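Local coordinates for galactofuranose-binding protein YtfQ (Escherichia coli, PDB 2VK2) that binds alpha- and beta-galactofuranose in the periplasm as the solute-binding component of the YtfQRT-YjfF ABC transporter, at residues A[177-180]-A[181-184]; A[48-51]-A[52-56]; A[231-234]-A[235-238]. All coordinates share one frame; numbering follows the deposited sequence.

Interaction 1: residues A[177-180]-A[181-184]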
ATOM      1  N   GLU A 177       1.863 -16.795  -7.823  1.00 12.21           N
ATOM      2  CA  GLU A 177       2.147 -17.170  -9.210  1.00 12.53           C
ATOM      3  C   GLU A 177       3.517 -16.667  -9.664  1.00 11.92           C
ATOM      4  O   GLU A 177       4.300 -17.413 -10.255  1.00 11.86           O
ATOM      5  CB  GLU A 177       1.054 -16.616 -10.125  1.00 12.65           C
ATOM      6  CG  GLU A 177       1.233 -16.899 -11.610  1.00 13.53           C
ATOM      7  CD  GLU A 177       0.245 -16.129 -12.461  1.00 14.60           C
ATOM      8  OE1 GLU A 177      -0.939 -16.051 -12.071  1.00 17.61           O
ATOM      9  OE2 GLU A 177       0.649 -15.596 -13.516  1.00 17.91           O
ATOM     10  N   VAL A 178       3.804 -15.401  -9.382  1.00 11.40           N
ATOM     11  CA  VAL A 178       5.074 -14.808  -9.783  1.00 11.22           C
ATOM     12  C   VAL A 178       6.237 -15.425  -8.999  1.00 10.98           C
ATOM     13  O   VAL A 178       7.279 -15.730  -9.578  1.00 10.91           O
ATOM     14  CB  VAL A 178       5.050 -13.273  -9.633  1.00 11.12           C
ATOM     15  CG1 VAL A 178       6.416 -12.677  -9.931  1.00 11.34           C
ATOM     16  CG2 VAL A 178       3.994 -12.679 -10.558  1.00 11.30           C
ATOM     17  N   MET A 179       6.055 -15.633  -7.696  1.00 10.86           N
ATOM     18  CA  MET A 179       7.089 -16.286  -6.890  1.00 10.98           C
ATOM     19  C   MET A 179       7.392 -17.697  -7.400  1.00 11.48           C
ATOM     20  O   MET A 179       8.554 -18.103  -7.437  1.00 11.28           O
ATOM     21  CB  MET A 179       6.703 -16.345  -5.409  1.00 10.80           C
ATOM     22  CG  MET A 179       7.838 -16.796  -4.489  1.00 10.71           C
ATOM     23  SD  MET A 179       9.193 -15.609  -4.438  1.00 10.52           S
ATOM     24  CE  MET A 179      10.475 -16.588  -3.658  1.00 10.65           C
ATOM     25  N   GLU A 180       6.353 -18.440  -7.785  1.00 12.14           N
ATOM     26  CA  GLU A 180       6.540 -19.768  -8.383  1.00 13.08           C
ATOM     27  C   GLU A 180       7.448 -19.699  -9.610  1.00 13.08           C
ATOM     28  O   GLU A 180       8.340 -20.531  -9.774  1.00 13.24           O
ATOM     29  CB  GLU A 180       5.197 -20.390  -8.774  1.00 13.16           C
ATOM     30  CG  GLU A 180       4.377 -20.912  -7.600  1.00 14.21           C
ATOM     31  CD  GLU A 180       2.942 -21.260  -7.976  1.00 14.69           C
ATOM     32  OE1 GLU A 180       2.471 -20.835  -9.053  1.00 17.15           O
ATOM     33  OE2 GLU A 180       2.276 -21.963  -7.186  1.00 17.01           O
ATOM     34  N   SER A 181       7.224 -18.700 -10.463  1.00 13.28           N
ATOM     35  CA  SER A 181       8.047 -18.515 -11.659  1.00 13.48           C
ATOM     36  C   SER A 181       9.490 -18.152 -11.300  1.00 13.07           C
ATOM     37  O   SER A 181      10.425 -18.620 -11.948  1.00 13.18           O
ATOM     38  CB  SER A 181       7.443 -17.454 -12.587  1.00 13.74           C
ATOM     39  OG  SER A 181       7.674 -16.142 -12.108  1.00 15.24           O
ATOM     40  N   PHE A 182       9.666 -17.320 -10.274  1.00 12.67           N
ATOM     41  CA  PHE A 182      11.004 -16.958  -9.801  1.00 12.49           C
ATOM     42  C   PHE A 182      11.753 -18.179  -9.263  1.00 12.46           C
ATOM     43  O   PHE A 182      12.932 -18.367  -9.557  1.00 12.29           O
ATOM     44  CB  PHE A 182      10.944 -15.893  -8.697  1.00 12.43           C
ATOM     45  CG  PHE A 182      10.505 -14.518  -9.159  1.00 12.34           C
ATOM     46  CD1 PHE A 182      10.452 -14.164 -10.507  1.00 12.62           C
ATOM     47  CD2 PHE A 182      10.188 -13.555  -8.213  1.00 12.19           C
ATOM     48  CE1 PHE A 182      10.057 -12.886 -10.889  1.00 12.84           C
ATOM     49  CE2 PHE A 182       9.807 -12.277  -8.592  1.00 12.37           C
ATOM     50  CZ  PHE A 182       9.738 -11.945  -9.927  1.00 12.67           C
ATOM     51  N   ILE A 183      11.063 -18.994  -8.469  1.00 12.64           N
ATOM     52  CA  ILE A 183      11.653 -20.204  -7.894  1.00 13.12           C
ATOM     53  C   ILE A 183      12.125 -21.159  -8.992  1.00 13.77           C
ATOM     54  O   ILE A 183      13.249 -21.663  -8.940  1.00 13.81           O
ATOM     55  CB  ILE A 183      10.653 -20.916  -6.954  1.00 12.93           C
ATOM     56  CG1 ILE A 183      10.468 -20.105  -5.668  1.00 12.88           C
ATOM     57  CG2 ILE A 183      11.130 -22.324  -6.608  1.00 12.94           C
ATOM     58  CD1 ILE A 183       9.300 -20.558  -4.819  1.00 13.01           C
ATOM     59  N   LYS A 184      11.274 -21.385  -9.989  1.00 14.67           N
ATOM     60  CA  LYS A 184      11.615 -22.260 -11.115  1.00 15.71           C
ATOM     61  C   LYS A 184      12.762 -21.710 -11.968  1.00 15.58           C
ATOM     62  O   LYS A 184      13.521 -22.482 -12.561  1.00 15.77           O
ATOM     63  CB  LYS A 184      10.386 -22.507 -11.993  1.00 16.07           C
ATOM     64  CG  LYS A 184       9.326 -23.369 -11.331  1.00 16.77           C
ATOM     65  CD  LYS A 184       8.073 -23.457 -12.183  1.00 17.18           C
ATOM     66  CE  LYS A 184       6.929 -24.112 -11.425  1.00 18.20           C
ATOM     67  NZ  LYS A 184       5.656 -24.062 -12.194  1.00 19.58           N
TER

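Interaction 2: residues A[48-51]-A[52-56]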
ATOM      1  N   ILE A  48     -12.389   7.037 -12.837  1.00  7.97           N
ATOM      2  CA  ILE A  48     -12.711   8.306 -13.477  1.00  8.31           C
ATOM      3  C   ILE A  48     -14.221   8.421 -13.694  1.00  7.93           C
ATOM      4  O   ILE A  48     -14.809   9.463 -13.406  1.00  7.84           O
ATOM      5  CB  ILE A  48     -11.920   8.484 -14.794  1.00  8.31           C
ATOM      6  CG1 ILE A  48     -10.443   8.732 -14.472  1.00  9.07           C
ATOM      7  CG2 ILE A  48     -12.487   9.631 -15.626  1.00  8.78           C
ATOM      8  CD1 ILE A  48      -9.527   8.652 -15.661  1.00  9.31           C
ATOM      9  N   LYS A  49     -14.849   7.346 -14.161  1.00  7.95           N
ATOM     10  CA  LYS A  49     -16.308   7.309 -14.295  1.00  8.23           C
ATOM     11  C   LYS A  49     -17.010   7.567 -12.959  1.00  8.18           C
ATOM     12  O   LYS A  49     -17.990   8.307 -12.903  1.00  8.10           O
ATOM     13  CB  LYS A  49     -16.770   5.970 -14.869  1.00  8.24           C
ATOM     14  CG  LYS A  49     -16.426   5.769 -16.332  1.00  8.35           C
ATOM     15  CD  LYS A  49     -16.679   4.334 -16.741  1.00  8.68           C
ATOM     16  CE  LYS A  49     -16.452   4.115 -18.224  1.00  8.99           C
ATOM     17  NZ  LYS A  49     -16.551   2.667 -18.548  1.00  9.84           N
ATOM     18  N   ALA A  50     -16.501   6.963 -11.889  1.00  8.12           N
ATOM     19  CA  ALA A  50     -17.083   7.148 -10.559  1.00  8.18           C
ATOM     20  C   ALA A  50     -16.956   8.594 -10.093  1.00  8.25           C
ATOM     21  O   ALA A  50     -17.913   9.167  -9.568  1.00  8.09           O
ATOM     22  CB  ALA A  50     -16.429   6.211  -9.555  1.00  8.38           C
ATOM     23  N   VAL A  51     -15.779   9.183 -10.290  1.00  8.14           N
ATOM     24  CA  VAL A  51     -15.550  10.575  -9.920  1.00  8.37           C
ATOM     25  C   VAL A  51     -16.498  11.492 -10.691  1.00  8.59           C
ATOM     26  O   VAL A  51     -17.099  12.397 -10.110  1.00  8.44           O
ATOM     27  CB  VAL A  51     -14.084  10.986 -10.150  1.00  8.35           C
ATOM     28  CG1 VAL A  51     -13.894  12.479  -9.942  1.00  8.80           C
ATOM     29  CG2 VAL A  51     -13.172  10.197  -9.221  1.00  8.89           C
ATOM     30  N   ARG A  52     -16.651  11.242 -11.986  1.00  8.55           N
ATOM     31  CA  ARG A  52     -17.594  12.011 -12.802  1.00  9.32           C
ATOM     32  C   ARG A  52     -19.026  11.889 -12.301  1.00  9.09           C
ATOM     33  O   ARG A  52     -19.764  12.876 -12.291  1.00  9.16           O
ATOM     34  CB  ARG A  52     -17.501  11.601 -14.272  1.00  9.33           C
ATOM     35  CG  ARG A  52     -16.272  12.162 -14.916  1.00 10.46           C
ATOM     36  CD  ARG A  52     -16.119  11.789 -16.369  1.00 11.61           C
ATOM     37  NE  ARG A  52     -14.941  12.465 -16.913  1.00 13.22           N
ATOM     38  CZ  ARG A  52     -14.196  12.022 -17.921  1.00 13.65           C
ATOM     39  NH1 ARG A  52     -14.470  10.876 -18.530  1.00 14.23           N
ATOM     40  NH2 ARG A  52     -13.146  12.733 -18.312  1.00 14.36           N
ATOM     41  N   SER A  53     -19.415  10.692 -11.873  1.00  8.88           N
ATOM     42  CA  SER A  53     -20.742  10.494 -11.294  1.00  9.15           C
ATOM     43  C   SER A  53     -20.901  11.289  -9.999  1.00  8.71           C
ATOM     44  O   SER A  53     -21.928  11.934  -9.792  1.00  8.67           O
ATOM     45  CB  SER A  53     -21.007   9.012 -11.038  1.00  9.49           C
ATOM     46  OG  SER A  53     -22.291   8.817 -10.475  1.00 11.16           O
ATOM     47  N   PHE A  54     -19.894  11.249  -9.131  1.00  8.03           N
ATOM     48  CA  PHE A  54     -19.941  12.010  -7.883  1.00  8.18           C
ATOM     49  C   PHE A  54     -20.061  13.511  -8.150  1.00  8.12           C
ATOM     50  O   PHE A  54     -20.793  14.209  -7.451  1.00  7.79           O
ATOM     51  CB  PHE A  54     -18.704  11.745  -7.018  1.00  8.32           C
ATOM     52  CG  PHE A  54     -18.617  10.341  -6.460  1.00  8.50           C
ATOM     53  CD1 PHE A  54     -19.746   9.658  -6.013  1.00  8.84           C
ATOM     54  CD2 PHE A  54     -17.381   9.717  -6.347  1.00  8.74           C
ATOM     55  CE1 PHE A  54     -19.639   8.373  -5.487  1.00  9.46           C
ATOM     56  CE2 PHE A  54     -17.276   8.435  -5.815  1.00  9.15           C
ATOM     57  CZ  PHE A  54     -18.406   7.767  -5.393  1.00  9.43           C
ATOM     58  N   VAL A  55     -19.344  14.006  -9.156  1.00  8.03           N
ATOM     59  CA  VAL A  55     -19.437  15.414  -9.545  1.00  8.35           C
ATOM     60  C   VAL A  55     -20.854  15.745 -10.011  1.00  8.44           C
ATOM     61  O   VAL A  55     -21.442  16.731  -9.569  1.00  8.52           O
ATOM     62  CB  VAL A  55     -18.418  15.777 -10.651  1.00  8.28           C
ATOM     63  CG1 VAL A  55     -18.707  17.166 -11.216  1.00  8.83           C
ATOM     64  CG2 VAL A  55     -16.999  15.699 -10.107  1.00  9.01           C
ATOM     65  N   ALA A  56     -21.403  14.908 -10.886  1.00  8.54           N
ATOM     66  CA  ALA A  56     -22.756  15.108 -11.406  1.00  8.79           C
ATOM     67  C   ALA A  56     -23.794  15.117 -10.283  1.00  8.86           C
ATOM     68  O   ALA A  56     -24.726  15.923 -10.300  1.00  8.80           O
ATOM     69  CB  ALA A  56     -23.092  14.035 -12.432  1.00  9.07           C
TER

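Interaction 3: residues A[231-234]-A[235-238]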
ATOM      1  N   ASP A 231      -2.331 -11.366   8.855  1.00  9.80           N
ATOM      2  CA  ASP A 231      -1.732 -12.613   8.379  1.00 10.14           C
ATOM      3  C   ASP A 231      -0.207 -12.581   8.280  1.00  9.64           C
ATOM      4  O   ASP A 231       0.418 -13.638   8.322  1.00  9.51           O
ATOM      5  CB  ASP A 231      -2.356 -13.048   7.047  1.00 10.62           C
ATOM      6  CG  ASP A 231      -3.745 -13.648   7.220  1.00 12.25           C
ATOM      7  OD1 ASP A 231      -4.183 -13.835   8.373  1.00 14.26           O
ATOM      8  OD2 ASP A 231      -4.401 -13.936   6.200  1.00 14.46           O
ATOM      9  N   ILE A 232       0.409 -11.404   8.164  1.00  9.35           N
ATOM     10  CA  ILE A 232       1.873 -11.363   8.199  1.00  9.12           C
ATOM     11  C   ILE A 232       2.384 -11.624   9.618  1.00  9.20           C
ATOM     12  O   ILE A 232       3.416 -12.264   9.791  1.00  8.94           O
ATOM     13  CB  ILE A 232       2.470 -10.048   7.624  1.00  9.02           C
ATOM     14  CG1 ILE A 232       3.903 -10.292   7.141  1.00  9.41           C
ATOM     15  CG2 ILE A 232       2.450  -8.928   8.654  1.00  9.17           C
ATOM     16  CD1 ILE A 232       4.016 -11.286   6.004  1.00  9.46           C
ATOM     17  N   TYR A 233       1.665 -11.143  10.627  1.00  9.46           N
ATOM     18  CA  TYR A 233       2.061 -11.412  12.013  1.00  9.95           C
ATOM     19  C   TYR A 233       1.827 -12.873  12.379  1.00 10.05           C
ATOM     20  O   TYR A 233       2.616 -13.463  13.119  1.00  9.86           O
ATOM     21  CB  TYR A 233       1.345 -10.477  12.984  1.00 10.51           C
ATOM     22  CG  TYR A 233       1.637  -9.026  12.692  1.00 10.90           C
ATOM     23  CD1 TYR A 233       2.933  -8.524  12.779  1.00 11.57           C
ATOM     24  CD2 TYR A 233       0.624  -8.157  12.295  1.00 11.42           C
ATOM     25  CE1 TYR A 233       3.208  -7.189  12.490  1.00 11.81           C
ATOM     26  CE2 TYR A 233       0.892  -6.826  12.013  1.00 11.80           C
ATOM     27  CZ  TYR A 233       2.178  -6.348  12.111  1.00 11.50           C
ATOM     28  OH  TYR A 233       2.428  -5.023  11.825  1.00 12.48           O
ATOM     29  N   LYS A 234       0.761 -13.462  11.845  1.00 10.18           N
ATOM     30  CA  LYS A 234       0.531 -14.899  11.993  1.00 10.84           C
ATOM     31  C   LYS A 234       1.673 -15.693  11.360  1.00 10.31           C
ATOM     32  O   LYS A 234       2.146 -16.672  11.937  1.00 10.37           O
ATOM     33  CB  LYS A 234      -0.807 -15.305  11.371  1.00 11.19           C
ATOM     34  CG  LYS A 234      -2.008 -14.764  12.121  1.00 12.01           C
ATOM     35  CD  LYS A 234      -3.310 -15.302  11.572  1.00 12.61           C
ATOM     36  CE  LYS A 234      -4.487 -14.754  12.354  1.00 13.87           C
ATOM     37  NZ  LYS A 234      -5.770 -15.412  11.987  1.00 15.15           N
ATOM     38  N   ALA A 235       2.127 -15.259  10.187  1.00  9.87           N
ATOM     39  CA  ALA A 235       3.261 -15.896   9.525  1.00  9.68           C
ATOM     40  C   ALA A 235       4.532 -15.770  10.363  1.00  9.56           C
ATOM     41  O   ALA A 235       5.282 -16.735  10.503  1.00  9.47           O
ATOM     42  CB  ALA A 235       3.472 -15.297   8.147  1.00  9.81           C
ATOM     43  N   MET A 236       4.765 -14.588  10.930  1.00  9.40           N
ATOM     44  CA  MET A 236       5.919 -14.379  11.808  1.00  9.61           C
ATOM     45  C   MET A 236       5.890 -15.317  13.013  1.00  9.78           C
ATOM     46  O   MET A 236       6.917 -15.881  13.390  1.00  9.65           O
ATOM     47  CB  MET A 236       5.978 -12.938  12.310  1.00  9.42           C
ATOM     48  CG  MET A 236       6.377 -11.922  11.258  1.00  9.66           C
ATOM     49  SD  MET A 236       6.509 -10.285  11.984  1.00 10.42           S
ATOM     50  CE  MET A 236       6.783  -9.294  10.518  1.00 10.04           C
ATOM     51  N   MET A 237       4.717 -15.475  13.615  1.00  9.88           N
ATOM     52  CA  MET A 237       4.570 -16.347  14.782  1.00 10.55           C
ATOM     53  C   MET A 237       4.839 -17.819  14.446  1.00 10.22           C
ATOM     54  O   MET A 237       5.284 -18.577  15.310  1.00  9.81           O
ATOM     55  CB  MET A 237       3.187 -16.164  15.401  1.00 10.50           C
ATOM     56  CG  MET A 237       3.025 -14.813  16.078  1.00 11.58           C
ATOM     57  SD  MET A 237       1.323 -14.422  16.496  1.00 13.49           S
ATOM     58  CE  MET A 237       1.042 -15.559  17.849  1.00 14.02           C
ATOM     59  N   ASP A 238       4.587 -18.211  13.198  1.00 10.30           N
ATOM     60  CA  ASP A 238       4.913 -19.557  12.712  1.00 10.72           C
ATOM     61  C   ASP A 238       6.342 -19.677  12.174  1.00 10.61           C
ATOM     62  O   ASP A 238       6.735 -20.745  11.700  1.00 10.78           O
ATOM     63  CB  ASP A 238       3.925 -19.986  11.618  1.00 11.00           C
ATOM     64  CG  ASP A 238       2.556 -20.338  12.165  1.00 12.15           C
ATOM     65  OD1 ASP A 238       2.443 -20.634  13.374  1.00 13.13           O
ATOM     66  OD2 ASP A 238       1.588 -20.330  11.378  1.00 14.26           O
TER

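Interaction 1: residues A[177-180]-A[181-184]
Helix 172-185 packs against the mixed sheet of its lobe, and two of its turns meet here, where Val178 lies against Phe182. Methyl CG1 of Val178 comes over one face of the Phe182 ring. It stands 3.8 Å from the ring centroid, 26° off the normal, and is offset toward the rim at CZ. This is a CH-pi contact. CG1 is anti to the backbone N of Val178 (chi1 175°), which places the methyl on the side of the following turn. The two side chains run side by side, and both touch Leu134 of strand 129-135 and Gln166 of strand 160-167. With only an alanine at Phe182, Val178 CG1 would probably lose its aromatic cover, and a gap is likely to open beside Val132 and Leu134.

Val178 O is gripped twice. Phe182 N donates to it over 3.0 Å, in the carbonyl plane. Ser181 OG donates to the same oxygen over 2.6 Å. The serine hydroxyl sits between its own backbone N and carbonyl carbon (chi1 77°), and from there it turns back to the preceding turn. A hydroxyl on an exposed helix position is thus satisfied by the helix itself.

Met179 and Ile183 cross at about a right angle, with Met179 CG 4.0 Å from Ile183 CD1. Met179 reaches Ala206 and Ala209 of helix 200-212. The helix bond from Ile183 N to Met179 O measures 2.9 Å. Apolar side chains spaced three and four residues apart on the inner face, with polar ones outside, are typical of an amphipathic helix covering a sheet in an alpha/beta fold.

Interaction 2: residues A[48-51]-A[52-56]
Ile48 O accepts the backbone N-H of Arg52 over 2.9 Å, with an angle of 166° at the hydrogen. This bond closes one turn of helix 44-57 and brings the two side chains together. They lie side by side, pointing the same way. Methyl CG2 of Ile48 sits over one face of the Arg52 guanidinium, above its centre and 3.7 Å from CZ. The Ile48 methyl lies next to its own carbonyl carbon, which faces it to the turn of Arg52. The arginine chain is extended from CG to NE and slants back to the turn of Ile48, with Arg52 CG 3.4 Å from Ile48 O; this brings the guanidinium under the methyl. The polar end has a partner on the next helix: Arg52 NE forms a salt bridge with Glu78 of helix 73-81. That bridge and the methyl together probably limit the rotation of the guanidinium.

Helix 44-57 links strands 34-39 and 61-64 of the parallel sheet, and its apolar side rests on that sheet, as expected in a Rossmann-like alpha/beta lobe of a periplasmic binding protein. Phe54 is buried on this side, against Ala38 and Ile62. Ala50 O lies over one face of the Phe54 ring, 3.3 Å from CD2, and also accepts Phe54 N over 2.9 Å. The ring is therefore folded back over the carbonyl that its own backbone binds. Ala50 CB is more distant, 4.4 Å from CE2.

Val51 is buried against Ile64. Val55, at the margin, touches Ile62 and Ala79 of helix 73-81. Their methyls are only loosely apposed, CG1 of Val51 lying 4.5 Å from CG2 of Val55. The Val55 methyl is nearer to the backbone, with CG2 3.3 Å from Val51 O.

Interaction 3: residues A[231-234]-A[235-238]
Met236 lies alongside Tyr233, its thioether reaching the ring from the next turn of helix 230-237. SD comes within 4.1 Å of Tyr233 CD1 and 5.3 Å of the ring centroid. The approach is oblique, 71° off the ring normal. This is a Met-aromatic contact. The methionine chain is extended beyond CG (chi2 -177°), which carries SD back along the helix to CD1. The two side chains point the same way. Ile232 CG2 lies over the centre of one face of the tyrosine ring, 4.0 Å above its plane. The ring has a methyl over one face and the sulfur near CD1, obliquely placed.

The helix belongs to the beta-alpha-beta unit of strand 222-225, helix 230-237 and strand 243-246. Ile232 and Met236 both touch Ser244 of the following parallel strand, 243-246, and both meet Ala241 in the connecting loop. Ile232 is buried and also touches Val203 and Ile204 of helix 200-212. Its side chain is about 7 Å from that of Asp227, which binds the sugar. Tyr233 and Met236 also touch helix 285-291, at Glu288 and Ala285. Asp231 is salt-bridged through OD2 to Arg172.

Met236 N donates to Ile232 O over 2.9 Å, and Met236 CG passes 3.3 Å from that same oxygen. The backbone bond and the side chain of Met236 thus both come up to one carbonyl. Asp238 lies just past the end of the helix. Its N donates to Lys234 O over 3.1 Å and makes a second, weak bond to Ala235 O. Lys234 and Met237, on the exposed side of this last turn, both touch Leu289 of helix 285-291.

Along the chain the order is interaction 2, interaction 1, interaction 3. Interaction 2 lies in the lobe built on the parallel sheet, where helix 44-57 follows strand 34-39. Interactions 1 and 3 share the other lobe, built on the mixed sheet, on helices 172-185 and 230-237. Their centres are about 21 Å apart, and helix 200-212 has side-chain contacts with both. Interaction 2 is about 39 Å from interaction 1 and about 40 Å from interaction 3, centre to centre. No two of them touch. Galactofuranose binds between the lobes. In interaction 3 the side chain of Ile232 is about 11 Å from the sugar. All three are local packing within helices flanking the two sheets, and none supplies a sugar-binding residue.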